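Local coordinates for protein halogenase PltM (Pseudomonas fluorescens, PDB 6BZN) that halogenates phenolic compounds with unusual versatility in substrate and halide, probably by an FAD-dependent mechanism, at residues I27-G32 / I162-I167; T38-A43 / L148-K153; D93-H98 / Q141-F146. All blocks are in the same frame, centred on the assembly; numbering follows the deposited sequence.

Contact 1. Residues I27-G32 / I162-I167; sequences IIIGSG and IKIESI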
loop_
_atom_site.group_PDB
_atom_site.type_symbol
_atom_site.label_atom_id
_atom_site.label_comp_id
_atom_site.label_asym_id
_atom_site.label_seq_id
_atom_site.Cartn_x
_atom_site.Cartn_y
_atom_site.Cartn_z
ATOM N N ILE A 27 20.327 12.079 -6.637
ATOM C CA ILE A 27 19.528 11.741 -7.807
ATOM C C ILE A 27 18.437 10.773 -7.360
ATOM O O ILE A 27 18.690 9.829 -6.586
ATOM C CB ILE A 27 20.392 11.153 -8.937
ATOM C CG1 ILE A 27 21.243 12.267 -9.549
ATOM C CG2 ILE A 27 19.536 10.530 -10.032
ATOM C CD1 ILE A 27 22.439 11.785 -10.342
ATOM N N ILE A 28 17.217 11.024 -7.827
ATOM C CA ILE A 28 16.062 10.187 -7.528
ATOM C C ILE A 28 15.525 9.651 -8.850
ATOM O O ILE A 28 15.213 10.434 -9.737
ATOM C CB ILE A 28 14.957 10.977 -6.810
ATOM C CG1 ILE A 28 15.471 11.491 -5.462
ATOM C CG2 ILE A 28 13.734 10.096 -6.550
ATOM C CD1 ILE A 28 14.545 12.465 -4.779
ATOM N N ILE A 29 15.444 8.331 -8.982
ATOM C CA ILE A 29 14.843 7.700 -10.151
ATOM C C ILE A 29 13.358 7.478 -9.854
ATOM O O ILE A 29 13.019 6.785 -8.898
ATOM C CB ILE A 29 15.501 6.355 -10.508
ATOM C CG1 ILE A 29 17.022 6.503 -10.678
ATOM C CG2 ILE A 29 14.930 5.814 -11.816
ATOM C CD1 ILE A 29 17.735 5.185 -10.499
ATOM N N GLY A 30 12.487 8.057 -10.685
ATOM C CA GLY A 30 11.032 7.939 -10.550
ATOM C C GLY A 30 10.396 9.227 -10.046
ATOM O O GLY A 30 10.807 9.777 -9.021
ATOM N N SER A 31 9.390 9.722 -10.760
ATOM C CA SER A 31 8.759 10.983 -10.420
ATOM C C SER A 31 7.311 10.765 -9.979
ATOM O O SER A 31 6.524 11.716 -10.010
ATOM C CB SER A 31 8.802 11.933 -11.621
ATOM O OG SER A 31 8.003 11.433 -12.694
ATOM N N GLY A 32 6.968 9.532 -9.583
ATOM C CA GLY A 32 5.683 9.214 -8.975
ATOM C C GLY A 32 5.661 9.724 -7.542
ATOM O O GLY A 32 6.598 10.381 -7.090
ATOM N N ILE A 162 13.234 10.783 -20.166
ATOM C CA ILE A 162 14.679 10.588 -20.397
ATOM C C ILE A 162 14.990 9.110 -20.510
ATOM O O ILE A 162 14.147 8.265 -20.235
ATOM C CB ILE A 162 15.598 11.284 -19.344
ATOM C CG1 ILE A 162 15.268 10.908 -17.893
ATOM C CG2 ILE A 162 15.541 12.792 -19.506
ATOM C CD1 ILE A 162 15.613 9.486 -17.504
ATOM N N LYS A 163 16.196 8.806 -20.953
ATOM C CA LYS A 163 16.665 7.437 -21.035
ATOM C C LYS A 163 17.992 7.370 -20.294
ATOM O O LYS A 163 18.949 8.039 -20.665
ATOM C CB LYS A 163 16.802 7.011 -22.508
ATOM C CG LYS A 163 17.412 5.630 -22.756
ATOM C CD LYS A 163 16.823 4.545 -21.860
ATOM C CE LYS A 163 16.833 3.166 -22.513
ATOM N NZ LYS A 163 18.199 2.616 -22.740
ATOM N N ILE A 164 18.017 6.601 -19.214
ATOM C CA ILE A 164 19.234 6.370 -18.456
ATOM C C ILE A 164 20.026 5.305 -19.191
ATOM O O ILE A 164 19.519 4.216 -19.414
ATOM C CB ILE A 164 18.927 5.894 -17.020
ATOM C CG1 ILE A 164 18.264 7.022 -16.229
ATOM C CG2 ILE A 164 20.201 5.433 -16.313
ATOM C CD1 ILE A 164 17.513 6.548 -15.004
ATOM N N GLU A 165 21.261 5.630 -19.557
ATOM C CA GLU A 165 22.147 4.703 -20.262
ATOM C C GLU A 165 22.985 3.841 -19.330
ATOM O O GLU A 165 23.220 2.683 -19.623
ATOM C CB GLU A 165 23.044 5.471 -21.222
ATOM C CG GLU A 165 22.230 6.206 -22.281
ATOM C CD GLU A 165 22.990 6.435 -23.566
ATOM O OE1 GLU A 165 22.340 6.390 -24.637
ATOM O OE2 GLU A 165 24.226 6.656 -23.498
ATOM N N SER A 166 23.434 4.409 -18.217
ATOM C CA SER A 166 24.118 3.634 -17.182
ATOM C C SER A 166 24.141 4.387 -15.865
ATOM O O SER A 166 24.007 5.618 -15.833
ATOM C CB SER A 166 25.553 3.338 -17.604
ATOM O OG SER A 166 26.250 4.548 -17.786
ATOM N N ILE A 167 24.294 3.637 -14.786
ATOM C CA ILE A 167 24.443 4.195 -13.451
ATOM C C ILE A 167 25.716 3.614 -12.864
ATOM O O ILE A 167 25.805 2.398 -12.667
ATOM C CB ILE A 167 23.235 3.853 -12.546
ATOM C CG1 ILE A 167 21.939 4.398 -13.161
ATOM C CG2 ILE A 167 23.423 4.440 -11.156
ATOM C CD1 ILE A 167 20.666 3.848 -12.534
#
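With CG1 set opposite the carbonyl carbon (chi1 -54°) and the chain nearly extended beyond it (chi2 158°), Ile29 sends its two branches to different partners, Ile167 and Ile164. The longer branch ends in CD1, which meets CD1 of Ile167 at 3.8 Å; Ile167 adopts much the same torsions, and the two side chains approach tip to tip. The shorter branch keeps a slightly longer distance: CG2 of Ile29 stands 4.2 Å from CD1 of Ile164, whose side chain slants across it. The backbones stay apart, CA of Ile29 lying 9.5 Å from CA of Ile164, and no hydrogen bond spans the gap.

Ile29 ends strand 24-29, the central strand of a five-stranded parallel sheet, and the turn that follows carries Gly30 and Gly32 of a GxGxxG pattern, consistent with a Rossmann-type nucleotide-binding fold. Gly30, with phi at 107°, has a backbone shape in which a CB would collide with the carbonyl oxygen of Ile29, while Gly32 takes the N-cap position of helix 33-44. Ser31 OG hydrogen-bonds to OD2 of Asp53, a residue that binds FAD, although no flavin occupies this model. Across the contact, strand 164-170 edges a small antiparallel sheet; a classic beta bulge sets Glu165 and Ser166 together opposite Ala177. Either side of that bulge, Ile164 and Ile167 start toward Ile29, and Ile189 touches both Ile29 and Ile167.

Contact 2. Residues T38-A43 / L148-K153; sequences TGAVLA and LMIALK
Ala40 and Ala151 share most of this interface in nearly equal measure. CB of Ala40 rests against the backbone of the other helix, 3.7 Å from CA of Ala151, with the methyl-to-methyl contact, CB of Ala40 to CB of Ala151, longer at 4.1 Å. The reverse contact is similar: CB of Ala151 lies 3.8 Å from N of Ala40 and 4.3 Å from C of Gly39, a residue with no side chain to intervene. The two methyls therefore sit side by side, each against the other's main chain, and CA of Ala40 comes within 3.9 Å of CA of Ala151.

Ile150 takes the third share. Its CG2, placed beside the carbonyl carbon by a chi1 of -59°, reaches CB of Ala40 at 3.8 Å, while the CG1-CD1 branch leads away from helix 33-44. The methyl of Ala40 thus rests in the corner formed by CG2 of Ile150 and the backbone at Ala151. Helix 33-44 follows the glycine-rich turn after strand 24-29, as the first helix of a Rossmann-type unit does, and small residues let helix 140-153 lie close alongside: the short segments run at 21°, their axes 7.8 Å apart at closest approach. No hydrogen bond crosses the seam; main-chain bonds run within each helix, such as Ala43 N to Gly39 O and Lys153 N to Met149 O.

Around it, Ile150 also packs on Glu85 and Ile86 of helix 84-88, and Lys153 forms a salt bridge with Glu85. Helix 33-44 turns Thr38 and Leu42 onto Ile190 of strand 188-191, and Val41 and Leu42 onto Ala365 of helix 352-374.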
loop_
_atom_site.group_PDB
_atom_site.type_symbol
_atom_site.label_atom_id
_atom_site.label_comp_id
_atom_site.label_asym_id
_atom_site.label_seq_id
_atom_site.Cartn_x
_atom_site.Cartn_y
_atom_site.Cartn_z
ATOM N N THR A 38 9.970 12.320 -1.697
ATOM C CA THR A 38 11.385 12.247 -1.357
ATOM C C THR A 38 12.124 13.496 -1.830
ATOM O O THR A 38 12.864 14.120 -1.055
ATOM C CB THR A 38 12.036 10.975 -1.924
ATOM O OG1 THR A 38 11.297 9.830 -1.468
ATOM C CG2 THR A 38 13.477 10.870 -1.482
ATOM N N GLY A 39 11.889 13.889 -3.076
ATOM C CA GLY A 39 12.573 15.053 -3.633
ATOM C C GLY A 39 12.167 16.335 -2.940
ATOM O O GLY A 39 13.004 17.208 -2.703
ATOM N N ALA A 40 10.884 16.445 -2.599
ATOM C CA ALA A 40 10.402 17.635 -1.944
ATOM C C ALA A 40 11.044 17.820 -0.575
ATOM O O ALA A 40 11.529 18.902 -0.267
ATOM C CB ALA A 40 8.900 17.600 -1.814
ATOM N N VAL A 41 11.056 16.771 0.240
ATOM C CA VAL A 41 11.568 16.893 1.611
ATOM C C VAL A 41 13.078 17.153 1.650
ATOM O O VAL A 41 13.551 17.918 2.500
ATOM C CB VAL A 41 11.176 15.705 2.543
ATOM C CG1 VAL A 41 9.666 15.545 2.622
ATOM C CG2 VAL A 41 11.814 14.391 2.125
ATOM N N LEU A 42 13.816 16.541 0.724
ATOM C CA LEU A 42 15.252 16.764 0.614
ATOM C C LEU A 42 15.556 18.167 0.074
ATOM O O LEU A 42 16.415 18.855 0.634
ATOM C CB LEU A 42 15.908 15.689 -0.248
ATOM C CG LEU A 42 15.828 14.270 0.312
ATOM C CD1 LEU A 42 16.501 13.311 -0.643
ATOM C CD2 LEU A 42 16.436 14.108 1.685
ATOM N N ALA A 43 14.836 18.604 -0.962
ATOM C CA ALA A 43 15.041 19.944 -1.521
ATOM C C ALA A 43 14.694 21.026 -0.481
ATOM O O ALA A 43 15.439 21.994 -0.290
ATOM C CB ALA A 43 14.225 20.143 -2.785
ATOM N N LEU A 148 4.558 15.867 -7.605
ATOM C CA LEU A 148 5.729 16.387 -8.319
ATOM C C LEU A 148 5.772 17.913 -8.255
ATOM O O LEU A 148 6.840 18.501 -8.114
ATOM C CB LEU A 148 5.753 15.937 -9.773
ATOM C CG LEU A 148 6.982 16.389 -10.576
ATOM C CD1 LEU A 148 8.285 15.902 -9.947
ATOM C CD2 LEU A 148 6.879 15.869 -11.993
ATOM N N MET A 149 4.621 18.555 -8.383
ATOM C CA MET A 149 4.579 20.011 -8.279
ATOM C C MET A 149 5.090 20.489 -6.912
ATOM O O MET A 149 5.791 21.504 -6.843
ATOM C CB MET A 149 3.193 20.559 -8.568
ATOM C CG MET A 149 2.721 20.328 -9.989
ATOM S SD MET A 149 0.969 20.755 -10.132
ATOM C CE MET A 149 0.556 19.947 -11.682
ATOM N N ILE A 150 4.792 19.751 -5.841
ATOM C CA ILE A 150 5.360 20.086 -4.519
ATOM C C ILE A 150 6.890 20.128 -4.602
ATOM O O ILE A 150 7.518 21.095 -4.167
ATOM C CB ILE A 150 4.969 19.094 -3.398
ATOM C CG1 ILE A 150 3.443 19.029 -3.243
ATOM C CG2 ILE A 150 5.617 19.531 -2.081
ATOM C CD1 ILE A 150 2.937 18.049 -2.204
ATOM N N ALA A 151 7.478 19.065 -5.149
ATOM C CA ALA A 151 8.935 18.966 -5.261
ATOM C C ALA A 151 9.537 20.104 -6.081
ATOM O O ALA A 151 10.540 20.711 -5.681
ATOM C CB ALA A 151 9.325 17.644 -5.872
ATOM N N LEU A 152 8.921 20.379 -7.228
ATOM C CA LEU A 152 9.413 21.431 -8.132
ATOM C C LEU A 152 9.391 22.809 -7.468
ATOM O O LEU A 152 10.317 23.613 -7.631
ATOM C CB LEU A 152 8.566 21.468 -9.413
ATOM C CG LEU A 152 8.738 20.259 -10.328
ATOM C CD1 LEU A 152 7.665 20.210 -11.415
ATOM C CD2 LEU A 152 10.115 20.283 -10.959
ATOM N N LYS A 153 8.324 23.076 -6.727
ATOM C CA LYS A 153 8.175 24.366 -6.040
ATOM C C LYS A 153 9.184 24.544 -4.905
ATOM O O LYS A 153 9.476 25.673 -4.502
ATOM C CB LYS A 153 6.748 24.536 -5.526
ATOM C CG LYS A 153 5.732 24.734 -6.647
ATOM C CD LYS A 153 4.326 25.009 -6.134
ATOM C CE LYS A 153 3.754 23.843 -5.356
ATOM N NZ LYS A 153 2.423 24.194 -4.808
#

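Contact 3. Residues D93-H98 / Q141-F146; sequences DKIIQH and QDIDYF
Ile95 and Ile143 meet at about a right angle where the short helix 92-98 packs against helix 140-153, a helix-helix contact beside the FAD-binding region. A single methyl does the work on one side: CD1 of Ile143 sits 3.8 Å from CG2 of Ile95 and 4.0 Å from CD1 of Ile95, resting against the side of Ile95 that both branches present. A chi2 of -67° bends the chain of Ile143 and brings CD1 onto Ile95.

One turn farther on, Phe146 meets the end of helix 92-98. Its CE2 approaches the carbonyl O of His98 to 3.6 Å, with that oxygen lying obliquely to the ring. CG stands opposite the backbone N (chi1 -177°), which extends the ring across the gap, while the imidazole of His98 leads away and stacks on Tyr88.

The next shell is mainly apolar. Leu138 of strand 134-138 touches both Ile95 and Ile143, and Leu89 and Val99 pack against Phe146. Toward the FAD site, empty in this model, Asp144 OD1 forms a salt bridge with NE of Arg140, and its OD2 receives a weak hydrogen bond from N of Ile33; Arg140 and Ile33 contact FAD in another structure of the protein. Gln141 NE2 donates to Asp142 OD1 over 3.2 Å in a nearly straight bond (167°), meeting that oxygen from above the carboxylate plane.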
loop_
_atom_site.group_PDB
_atom_site.type_symbol
_atom_site.label_atom_id
_atom_site.label_comp_id
_atom_site.label_asym_id
_atom_site.label_seq_id
_atom_site.Cartn_x
_atom_site.Cartn_y
_atom_site.Cartn_z
ATOM N N ASP A 93 -11.293 15.596 1.611
ATOM C CA ASP A 93 -11.866 16.937 1.453
ATOM C C ASP A 93 -10.766 17.931 1.068
ATOM O O ASP A 93 -10.963 18.758 0.177
ATOM C CB ASP A 93 -12.661 17.370 2.696
ATOM C CG ASP A 93 -13.908 16.480 2.956
ATOM O OD1 ASP A 93 -14.462 15.867 2.014
ATOM O OD2 ASP A 93 -14.339 16.387 4.125
ATOM N N LYS A 94 -9.588 17.798 1.669
ATOM C CA LYS A 94 -8.453 18.621 1.282
ATOM C C LYS A 94 -7.946 18.304 -0.136
ATOM O O LYS A 94 -7.518 19.212 -0.823
ATOM C CB LYS A 94 -7.293 18.519 2.270
ATOM C CG LYS A 94 -7.608 18.917 3.706
ATOM C CD LYS A 94 -7.892 20.407 3.873
ATOM C CE LYS A 94 -7.923 20.777 5.354
ATOM N NZ LYS A 94 -8.866 21.893 5.673
ATOM N N ILE A 95 -7.972 17.037 -0.559
ATOM C CA ILE A 95 -7.624 16.683 -1.958
ATOM C C ILE A 95 -8.546 17.368 -2.963
ATOM O O ILE A 95 -8.075 17.975 -3.927
ATOM C CB ILE A 95 -7.654 15.159 -2.196
ATOM C CG1 ILE A 95 -6.491 14.511 -1.443
ATOM C CG2 ILE A 95 -7.589 14.816 -3.695
ATOM C CD1 ILE A 95 -6.588 13.008 -1.347
ATOM N N ILE A 96 -9.852 17.280 -2.719
ATOM C CA ILE A 96 -10.847 17.895 -3.602
ATOM C C ILE A 96 -10.581 19.401 -3.687
ATOM O O ILE A 96 -10.569 19.977 -4.766
ATOM C CB ILE A 96 -12.289 17.609 -3.085
ATOM C CG1 ILE A 96 -12.626 16.106 -3.166
ATOM C CG2 ILE A 96 -13.348 18.442 -3.809
ATOM C CD1 ILE A 96 -12.606 15.486 -4.531
ATOM N N GLN A 97 -10.321 20.015 -2.537
ATOM C CA GLN A 97 -10.131 21.467 -2.438
ATOM C C GLN A 97 -8.832 21.988 -3.085
ATOM O O GLN A 97 -8.838 23.033 -3.734
ATOM C CB GLN A 97 -10.205 21.870 -0.960
ATOM C CG GLN A 97 -9.968 23.332 -0.651
ATOM C CD GLN A 97 -10.052 23.633 0.838
ATOM O OE1 GLN A 97 -10.510 22.808 1.644
ATOM N NE2 GLN A 97 -9.617 24.827 1.212
ATOM N N HIS A 98 -7.734 21.259 -2.922
ATOM C CA HIS A 98 -6.409 21.738 -3.340
ATOM C C HIS A 98 -5.793 21.053 -4.534
ATOM O O HIS A 98 -5.030 21.686 -5.245
ATOM C CB HIS A 98 -5.426 21.628 -2.189
ATOM C CG HIS A 98 -5.801 22.471 -1.020
ATOM N ND1 HIS A 98 -5.575 23.830 -0.988
ATOM C CD2 HIS A 98 -6.413 22.160 0.145
ATOM C CE1 HIS A 98 -6.012 24.318 0.160
ATOM N NE2 HIS A 98 -6.520 23.324 0.869
ATOM N N GLN A 141 -3.066 9.533 -11.258
ATOM C CA GLN A 141 -2.624 10.519 -12.250
ATOM C C GLN A 141 -2.625 11.951 -11.723
ATOM O O GLN A 141 -1.742 12.728 -12.048
ATOM C CB GLN A 141 -3.418 10.430 -13.556
ATOM C CG GLN A 141 -4.910 10.688 -13.457
ATOM C CD GLN A 141 -5.520 10.978 -14.815
ATOM O OE1 GLN A 141 -5.780 10.068 -15.593
ATOM N NE2 GLN A 141 -5.755 12.269 -15.104
ATOM N N ASP A 142 -3.625 12.315 -10.928
ATOM C CA ASP A 142 -3.744 13.694 -10.443
ATOM C C ASP A 142 -2.979 13.890 -9.149
ATOM O O ASP A 142 -2.329 14.916 -8.958
ATOM C CB ASP A 142 -5.203 14.083 -10.260
ATOM C CG ASP A 142 -5.957 14.256 -11.594
ATOM O OD1 ASP A 142 -5.337 14.290 -12.691
ATOM O OD2 ASP A 142 -7.208 14.352 -11.527
ATOM N N ILE A 143 -3.033 12.893 -8.274
ATOM C CA ILE A 143 -2.319 12.937 -7.006
ATOM C C ILE A 143 -0.813 13.029 -7.240
ATOM O O ILE A 143 -0.150 13.885 -6.647
ATOM C CB ILE A 143 -2.669 11.702 -6.131
ATOM C CG1 ILE A 143 -4.144 11.740 -5.709
ATOM C CG2 ILE A 143 -1.751 11.575 -4.920
ATOM C CD1 ILE A 143 -4.526 12.853 -4.763
ATOM N N ASP A 144 -0.285 12.164 -8.102
ATOM C CA ASP A 144 1.167 12.116 -8.347
ATOM C C ASP A 144 1.677 13.364 -9.048
ATOM O O ASP A 144 2.766 13.827 -8.749
ATOM C CB ASP A 144 1.571 10.851 -9.121
ATOM C CG ASP A 144 1.423 9.576 -8.268
ATOM O OD1 ASP A 144 0.678 9.582 -7.260
ATOM O OD2 ASP A 144 2.048 8.558 -8.603
ATOM N N TYR A 145 0.889 13.922 -9.964
ATOM C CA TYR A 145 1.321 15.120 -10.671
ATOM C C TYR A 145 1.408 16.267 -9.646
ATOM O O TYR A 145 2.400 16.991 -9.602
ATOM C CB TYR A 145 0.384 15.485 -11.825
ATOM C CG TYR A 145 1.012 16.295 -12.968
ATOM C CD1 TYR A 145 2.330 16.772 -12.910
ATOM C CD2 TYR A 145 0.267 16.597 -14.109
ATOM C CE1 TYR A 145 2.892 17.497 -13.957
ATOM C CE2 TYR A 145 0.820 17.336 -15.153
ATOM C CZ TYR A 145 2.136 17.778 -15.071
ATOM O OH TYR A 145 2.712 18.499 -16.102
ATOM N N PHE A 146 0.395 16.376 -8.785
ATOM C CA PHE A 146 0.408 17.348 -7.675
ATOM C C PHE A 146 1.634 17.180 -6.772
ATOM O O PHE A 146 2.275 18.159 -6.418
ATOM C CB PHE A 146 -0.887 17.231 -6.865
ATOM C CG PHE A 146 -1.004 18.216 -5.747
ATOM C CD1 PHE A 146 -0.557 17.888 -4.465
ATOM C CD2 PHE A 146 -1.577 19.457 -5.956
ATOM C CE1 PHE A 146 -0.682 18.792 -3.418
ATOM C CE2 PHE A 146 -1.689 20.371 -4.920
ATOM C CZ PHE A 146 -1.252 20.036 -3.648
#

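Overall arrangement
The three contacts are nested along the chain: contact 3 falls within the loop closed by contact 2, and contact 2 within that closed by contact 1. Strand 24-29 of contact 1 leads directly into helix 33-44 of contact 2; their centres are about 16 Å apart, and the two touch where CD1 of Ile28 lies 3.4 Å from CA of Gly39. Helix 140-153 serves contacts 2 and 3, whose centres are about 15 Å apart; those of contacts 1 and 3 are about 25 Å apart, yet Gly32 still touches Asp144. Contact 1 joins the parallel sheet to the small antiparallel sheet, while contacts 2 and 3 pack helices together, all near residues that bind FAD.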